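Diaminobutyrate-pyruvate transaminase and L-2,4-diaminobutyrate decarboxylase (PDB 2QMA) probably uses pyridoxal 5'-phosphate to decarboxylate L-2,4-diaminobutyrate, a reaction assigned to the C-terminal domain crystallised here, one piece of a longer two-function protein. Local coordinates at residues K62-E65 against D66-A70; D133-S136 against S137-Y140; G238-I242 against T243-E247. All coordinates share one frame; numbering follows the deposited sequence.

Contact 1: K62-E65 against D66-A70; sequences KALE and DAINA
K62 comes obliquely across the carboxylate of D66, one helical turn further on, on the solvent side of helix 61-69. The lysine chain is bent twice, at CG and again near its end, and swings NZ round to meet D66 OD2 at 3.2 Å in a salt bridge that uses the syn lone pair of that oxygen. D66 meets it with CG placed beside its own backbone N (chi1 -77°), a torsion that folds the carboxylate back along the helix and sets D66 CG 3.2 Å from K62 O. The nearby ammonium group probably offsets some of the cost of bringing these acceptors together. K62 O itself accepts D66 N at 2.9 Å. E65 and N69 run alongside each other, their carboxylate and amide planes 41° apart, and what meets is the flank of one chain and the oxygen of the other: E65 CG is 3.7 Å from N69 OD1. A water donates to E65 OE1 at 2.8 Å and lies between it and D66 OD1, though its approach to the latter is too short to be relied on. The buried face is built differently. L64 and I68 point the same way, and their methyl ends L64 CD1 and I68 CD1 touch at 3.6 Å. I68 also leans on L90 of helix 80-92, and Y140 of the second subunit packs on both E65 and I68. A salt bridge and polar chains on the outer face, branched aliphatic chains inside and a continuous run of i to i+4 backbone bonds are the signature of an amphipathic alpha-helix, here laid against the dimer partner.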
loop_
_atom_site.group_PDB
_atom_site.type_symbol
_atom_site.label_atom_id
_atom_site.label_comp_id
_atom_site.label_asym_id
_atom_site.label_seq_id
_atom_site.Cartn_x
_atom_site.Cartn_y
_atom_site.Cartn_z
ATOM N N LYS A 62 -0.473 21.944 -18.457
ATOM C CA LYS A 62 0.807 22.649 -18.279
ATOM C C LYS A 62 0.749 23.743 -17.196
ATOM O O LYS A 62 1.667 23.847 -16.384
ATOM C CB LYS A 62 1.377 23.184 -19.595
ATOM C CG LYS A 62 2.916 23.344 -19.544
ATOM C CD LYS A 62 3.406 24.591 -20.266
ATOM C CE LYS A 62 4.851 24.924 -19.904
ATOM N NZ LYS A 62 5.011 26.372 -19.654
ATOM N N ALA A 63 -0.342 24.515 -17.186
ATOM C CA ALA A 63 -0.637 25.522 -16.165
ATOM C C ALA A 63 -0.744 24.900 -14.772
ATOM O O ALA A 63 -0.195 25.419 -13.824
ATOM C CB ALA A 63 -1.924 26.241 -16.500
ATOM N N LEU A 64 -1.464 23.788 -14.658
ATOM C CA LEU A 64 -1.616 23.143 -13.357
ATOM C C LEU A 64 -0.263 22.610 -12.843
ATOM O O LEU A 64 0.060 22.769 -11.665
ATOM C CB LEU A 64 -2.703 22.045 -13.426
ATOM C CG LEU A 64 -2.895 21.040 -12.285
ATOM C CD1 LEU A 64 -3.379 21.704 -11.006
ATOM C CD2 LEU A 64 -3.859 19.921 -12.709
ATOM N N GLU A 65 0.506 21.977 -13.727
ATOM C CA GLU A 65 1.811 21.433 -13.364
ATOM C C GLU A 65 2.759 22.564 -12.935
ATOM O O GLU A 65 3.524 22.417 -11.967
ATOM C CB GLU A 65 2.396 20.623 -14.529
ATOM C CG GLU A 65 3.844 20.223 -14.357
ATOM C CD GLU A 65 4.396 19.433 -15.526
ATOM O OE1 GLU A 65 4.070 19.772 -16.685
ATOM O OE2 GLU A 65 5.168 18.462 -15.283
ATOM N N ASP A 66 2.690 23.692 -13.655
ATOM C CA ASP A 66 3.559 24.824 -13.349
ATOM C C ASP A 66 3.257 25.347 -11.951
ATOM O O ASP A 66 4.187 25.580 -11.164
ATOM C CB ASP A 66 3.414 25.960 -14.381
ATOM C CG ASP A 66 4.148 25.677 -15.707
ATOM O OD1 ASP A 66 4.953 24.722 -15.790
ATOM O OD2 ASP A 66 3.890 26.433 -16.691
ATOM N N ALA A 67 1.960 25.500 -11.656
ATOM C CA ALA A 67 1.494 26.034 -10.366
ATOM C C ALA A 67 1.896 25.133 -9.210
ATOM O O ALA A 67 2.372 25.605 -8.172
ATOM C CB ALA A 67 -0.028 26.240 -10.379
ATOM N N ILE A 68 1.712 23.828 -9.398
ATOM C CA ILE A 68 2.179 22.833 -8.431
ATOM C C ILE A 68 3.711 22.861 -8.214
ATOM O O ILE A 68 4.172 22.869 -7.080
ATOM C CB ILE A 68 1.648 21.400 -8.790
ATOM C CG1 ILE A 68 0.170 21.357 -8.427
ATOM C CG2 ILE A 68 2.405 20.295 -8.015
ATOM C CD1 ILE A 68 -0.624 20.315 -9.199
ATOM N N ASN A 69 4.479 22.916 -9.294
ATOM C CA ASN A 69 5.949 22.983 -9.191
ATOM C C ASN A 69 6.473 24.237 -8.500
ATOM O O ASN A 69 7.552 24.222 -7.880
ATOM C CB ASN A 69 6.591 22.857 -10.568
ATOM C CG ASN A 69 6.613 21.414 -11.093
ATOM O OD1 ASN A 69 6.783 21.215 -12.285
ATOM N ND2 ASN A 69 6.481 20.419 -10.207
ATOM N N ALA A 70 5.701 25.317 -8.602
ATOM C CA ALA A 70 6.087 26.599 -8.024
ATOM C C ALA A 70 5.894 26.608 -6.508
ATOM O O ALA A 70 6.396 27.485 -5.832
ATOM C CB ALA A 70 5.297 27.773 -8.696
HETATM O O HOH W 1 4.501 22.525 -16.790
#

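Contact 2: D133-S136 against S137-Y140; sequences DQAS and SATY
This is a helix-start contact, in which A135, in the loop leading into helix 136-152, is gripped by T139 in the first turn. One oxygen does the work. A135 O accepts T139 N at 2.9 Å, the N-H approaching from above the carbonyl plane, and it also accepts T139 OG1 at 2.7 Å, this time within that plane. The two donors thus come from different directions and share one acceptor without competing for the same spot. The threonine can do this because OG1 stands beside its own backbone N (chi1 -70°), on the side that faces back down the helix; CG2 then takes the position opposite that N. Next to the doubly held carbonyl, the methyls A135 CB and A138 CB meet at 3.9 Å, a small buried apolar contact. Further round the turn, the ring of Y140 brings CD2 to 3.5 Å from S136 O, at an oblique angle to the ring. The two serines at the start of the helix direct their hydroxyls across the dimer interface: S136 OG is hydrogen-bonded to N94 O, and S137 OG to V91 O, both of the second subunit, which satisfies these buried polar groups. Within the chain, the loop after helix 113-125 turns here into helix 136-152, and W132 of that loop meets the Y140 ring with planes about 65° apart. From the second subunit, P61 at the start of helix 61-69 covers Y140.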
loop_
_atom_site.group_PDB
_atom_site.type_symbol
_atom_site.label_atom_id
_atom_site.label_comp_id
_atom_site.label_asym_id
_atom_site.label_seq_id
_atom_site.Cartn_x
_atom_site.Cartn_y
_atom_site.Cartn_z
ATOM N N ASP A 133 1.209 -5.601 18.972
ATOM C CA ASP A 133 1.592 -4.392 19.773
ATOM C C ASP A 133 1.715 -3.068 19.011
ATOM O O ASP A 133 2.226 -2.076 19.557
ATOM C CB ASP A 133 2.847 -4.649 20.635
ATOM C CG ASP A 133 4.115 -4.859 19.819
ATOM O OD1 ASP A 133 4.050 -5.019 18.581
ATOM O OD2 ASP A 133 5.204 -4.866 20.446
ATOM N N GLN A 134 1.314 -3.068 17.732
ATOM C CA GLN A 134 1.191 -1.848 16.924
ATOM C C GLN A 134 -0.216 -1.738 16.343
ATOM O O GLN A 134 -0.532 -0.793 15.640
ATOM C CB GLN A 134 2.210 -1.859 15.755
ATOM C CG GLN A 134 3.677 -1.811 16.140
ATOM C CD GLN A 134 4.565 -1.910 14.871
ATOM O OE1 GLN A 134 5.102 -0.925 14.421
ATOM N NE2 GLN A 134 4.590 -3.062 14.250
ATOM N N ALA A 135 -1.076 -2.702 16.668
ATOM C CA ALA A 135 -2.376 -2.876 16.014
ATOM C C ALA A 135 -3.225 -3.889 16.786
ATOM O O ALA A 135 -3.531 -4.978 16.286
ATOM C CB ALA A 135 -2.175 -3.343 14.552
ATOM N N SER A 136 -3.671 -3.498 17.983
ATOM C CA SER A 136 -4.162 -4.463 18.939
ATOM C C SER A 136 -5.581 -4.899 18.573
ATOM O O SER A 136 -5.807 -6.078 18.263
ATOM C CB SER A 136 -4.081 -3.873 20.354
ATOM O OG SER A 136 -4.595 -2.579 20.319
ATOM N N SER A 137 -6.510 -3.945 18.560
ATOM C CA SER A 137 -7.882 -4.219 18.095
ATOM C C SER A 137 -7.913 -4.432 16.566
ATOM O O SER A 137 -8.724 -5.222 16.057
ATOM C CB SER A 137 -8.832 -3.097 18.499
ATOM O OG SER A 137 -8.421 -1.861 17.947
ATOM N N ALA A 138 -6.995 -3.771 15.867
ATOM C CA ALA A 138 -6.964 -3.777 14.398
ATOM C C ALA A 138 -6.638 -5.176 13.872
ATOM O O ALA A 138 -7.269 -5.652 12.953
ATOM C CB ALA A 138 -5.983 -2.776 13.883
ATOM N N THR A 139 -5.713 -5.867 14.539
ATOM C CA THR A 139 -5.350 -7.230 14.104
ATOM C C THR A 139 -6.581 -8.115 14.074
ATOM O O THR A 139 -6.783 -8.865 13.126
ATOM C CB THR A 139 -4.281 -7.821 15.005
ATOM O OG1 THR A 139 -3.054 -7.115 14.745
ATOM C CG2 THR A 139 -4.104 -9.304 14.703
ATOM N N TYR A 140 -7.411 -8.007 15.113
ATOM C CA TYR A 140 -8.581 -8.860 15.203
ATOM C C TYR A 140 -9.655 -8.423 14.203
ATOM O O TYR A 140 -10.334 -9.276 13.641
ATOM C CB TYR A 140 -9.127 -8.845 16.619
ATOM C CG TYR A 140 -8.209 -9.397 17.671
ATOM C CD1 TYR A 140 -7.582 -10.635 17.519
ATOM C CD2 TYR A 140 -8.005 -8.696 18.861
ATOM C CE1 TYR A 140 -6.764 -11.140 18.526
ATOM C CE2 TYR A 140 -7.203 -9.210 19.871
ATOM C CZ TYR A 140 -6.585 -10.402 19.696
ATOM O OH TYR A 140 -5.781 -10.880 20.712
#

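Contact 3: G238-I242 against T243-E247; sequences GTMDI and TKLDE
D241 and T243 meet through a single carboxylate oxygen. D241 OD1 accepts the hydroxyl T243 OG1 at a short 2.5 Å through its syn lone pair, and it also accepts the amide T243 N at 2.9 Å, a donor that comes from above the carboxylate plane. Two bonds from one residue hold the carboxylate, whose CG lies anti to the backbone N of D241 (chi1 -169°), a torsion that turns OD1 towards the chain ahead. T243 OG1, beside its own N (chi1 -55°), reaches the oxygen that also takes T243 N. The next donors are served by the backbone and by water. K244 N gives its hydrogen to a water at 2.7 Å, and that water donates in turn to D241 O. I242 O takes L245 N at 3.3 Å; the N-H points almost straight at it (170°), yet the donor stands well above the carbonyl plane. A second water donates to I242 O and accepts D246 N at 2.7 Å, standing in for the direct i to i+4 bond where the two are too far apart. D246 OD1 is held by K286 NZ in a salt bridge and by H287 NE2. The M240 (selenomethionine) and L245 side chains cross at about a right angle, M240 SE touching L245 CD2 at 4.0 Å; both also meet strand 203-208 and helix 277-287. The aspartate bond to the amide two residues on defines an Asx turn, and the I242 to L245 bond closes a beta turn; together they lead the loop after strand 229-232 into helix 245-254, with K244 at its N-cap.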
loop_
_atom_site.group_PDB
_atom_site.type_symbol
_atom_site.label_atom_id
_atom_site.label_comp_id
_atom_site.label_asym_id
_atom_site.label_seq_id
_atom_site.Cartn_x
_atom_site.Cartn_y
_atom_site.Cartn_z
ATOM N N GLY A 238 -14.666 -11.936 -24.678
ATOM C CA GLY A 238 -13.589 -11.693 -23.719
ATOM C C GLY A 238 -13.210 -12.852 -22.787
ATOM O O GLY A 238 -12.163 -12.806 -22.140
ATOM N N THR A 239 -14.066 -13.877 -22.697
ATOM C CA THR A 239 -13.786 -15.060 -21.857
ATOM C C THR A 239 -12.668 -15.945 -22.474
ATOM O O THR A 239 -12.455 -15.961 -23.690
ATOM C CB THR A 239 -15.069 -15.906 -21.647
ATOM O OG1 THR A 239 -15.543 -16.391 -22.902
ATOM C CG2 THR A 239 -16.205 -15.059 -21.016
HETATM N N MSE A 240 -11.966 -16.708 -21.640
HETATM C CA MSE A 240 -10.942 -17.644 -22.124
HETATM C C MSE A 240 -11.616 -18.697 -23.032
HETATM O O MSE A 240 -12.678 -19.250 -22.666
HETATM C CB MSE A 240 -10.291 -18.375 -20.933
HETATM C CG MSE A 240 -9.059 -19.164 -21.354
HETATM SE SE MSE A 240 -8.412 -20.266 -19.908
HETATM C CE MSE A 240 -7.535 -18.955 -18.830
ATOM N N ASP A 241 -11.024 -18.972 -24.210
ATOM C CA ASP A 241 -11.535 -20.086 -25.053
ATOM C C ASP A 241 -11.153 -21.461 -24.485
ATOM O O ASP A 241 -10.027 -21.944 -24.721
ATOM C CB ASP A 241 -11.088 -19.974 -26.542
ATOM C CG ASP A 241 -11.840 -20.964 -27.460
ATOM O OD1 ASP A 241 -12.497 -21.905 -26.958
ATOM O OD2 ASP A 241 -11.777 -20.790 -28.690
ATOM N N ILE A 242 -12.078 -22.145 -23.794
ATOM C CA ILE A 242 -11.724 -23.451 -23.165
ATOM C C ILE A 242 -11.677 -24.625 -24.163
ATOM O O ILE A 242 -11.236 -25.703 -23.809
ATOM C CB ILE A 242 -12.636 -23.801 -21.927
ATOM C CG1 ILE A 242 -14.065 -24.215 -22.384
ATOM C CG2 ILE A 242 -12.653 -22.603 -20.969
ATOM C CD1 ILE A 242 -14.996 -24.857 -21.290
ATOM N N THR A 243 -12.081 -24.363 -25.415
ATOM C CA THR A 243 -12.049 -25.325 -26.529
ATOM C C THR A 243 -10.723 -26.030 -26.701
ATOM O O THR A 243 -10.690 -27.223 -26.874
ATOM C CB THR A 243 -12.411 -24.656 -27.912
ATOM O OG1 THR A 243 -13.675 -24.003 -27.800
ATOM C CG2 THR A 243 -12.546 -25.700 -28.958
ATOM N N LYS A 244 -9.622 -25.303 -26.677
ATOM C CA LYS A 244 -8.321 -25.982 -26.845
ATOM C C LYS A 244 -7.420 -25.945 -25.601
ATOM O O LYS A 244 -6.214 -26.144 -25.702
ATOM C CB LYS A 244 -7.590 -25.418 -28.084
ATOM C CG LYS A 244 -8.451 -25.392 -29.352
ATOM C CD LYS A 244 -9.000 -26.790 -29.719
ATOM C CE LYS A 244 -9.650 -26.818 -31.100
ATOM N NZ LYS A 244 -10.045 -28.210 -31.459
ATOM N N LEU A 245 -8.005 -25.706 -24.430
ATOM C CA LEU A 245 -7.224 -25.411 -23.279
ATOM C C LEU A 245 -6.545 -26.712 -22.894
ATOM O O LEU A 245 -5.334 -26.730 -22.666
ATOM C CB LEU A 245 -8.095 -24.840 -22.149
ATOM C CG LEU A 245 -7.497 -24.785 -20.724
ATOM C CD1 LEU A 245 -6.155 -23.967 -20.701
ATOM C CD2 LEU A 245 -8.503 -24.235 -19.700
ATOM N N ASP A 246 -7.312 -27.808 -22.861
ATOM C CA ASP A 246 -6.717 -29.106 -22.518
ATOM C C ASP A 246 -5.568 -29.462 -23.456
ATOM O O ASP A 246 -4.538 -29.876 -22.984
ATOM C CB ASP A 246 -7.749 -30.213 -22.452
ATOM C CG ASP A 246 -7.167 -31.512 -21.937
ATOM O OD1 ASP A 246 -6.876 -31.623 -20.731
ATOM O OD2 ASP A 246 -6.990 -32.422 -22.751
ATOM N N GLU A 247 -5.750 -29.289 -24.777
ATOM C CA GLU A 247 -4.702 -29.650 -25.744
ATOM C C GLU A 247 -3.443 -28.737 -25.662
ATOM O O GLU A 247 -2.326 -29.226 -25.832
ATOM C CB GLU A 247 -5.244 -29.783 -27.199
ATOM C CG GLU A 247 -5.618 -28.485 -27.881
ATOM C CD GLU A 247 -5.735 -28.579 -29.444
ATOM O OE1 GLU A 247 -5.591 -29.682 -30.061
ATOM O OE2 GLU A 247 -5.978 -27.521 -30.055
HETATM O O HOH W 2 -8.764 -22.728 -26.854
HETATM O O HOH W 3 -10.020 -28.138 -23.184
#

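Contact 1 runs along a helix, whereas contacts 2 and 3 lie where a loop enters one. Within one chain none touches another: the centres of contacts 1 and 2 are 41 Å apart, those of contacts 1 and 3 are 49 Å apart and those of contacts 2 and 3 are 45 Å apart. The dimer changes this for the first pair. L64, E65 and I68 of contact 1 pack on S137 and Y140 of contact 2 in the second subunit, so residues distant in one chain become neighbours across the interface. Contact 3 has no other protein chain against it and lies across the chain's centre from contact 1. All are remote from K325, the lysine predicted to carry the cofactor, which is not modified in this structure.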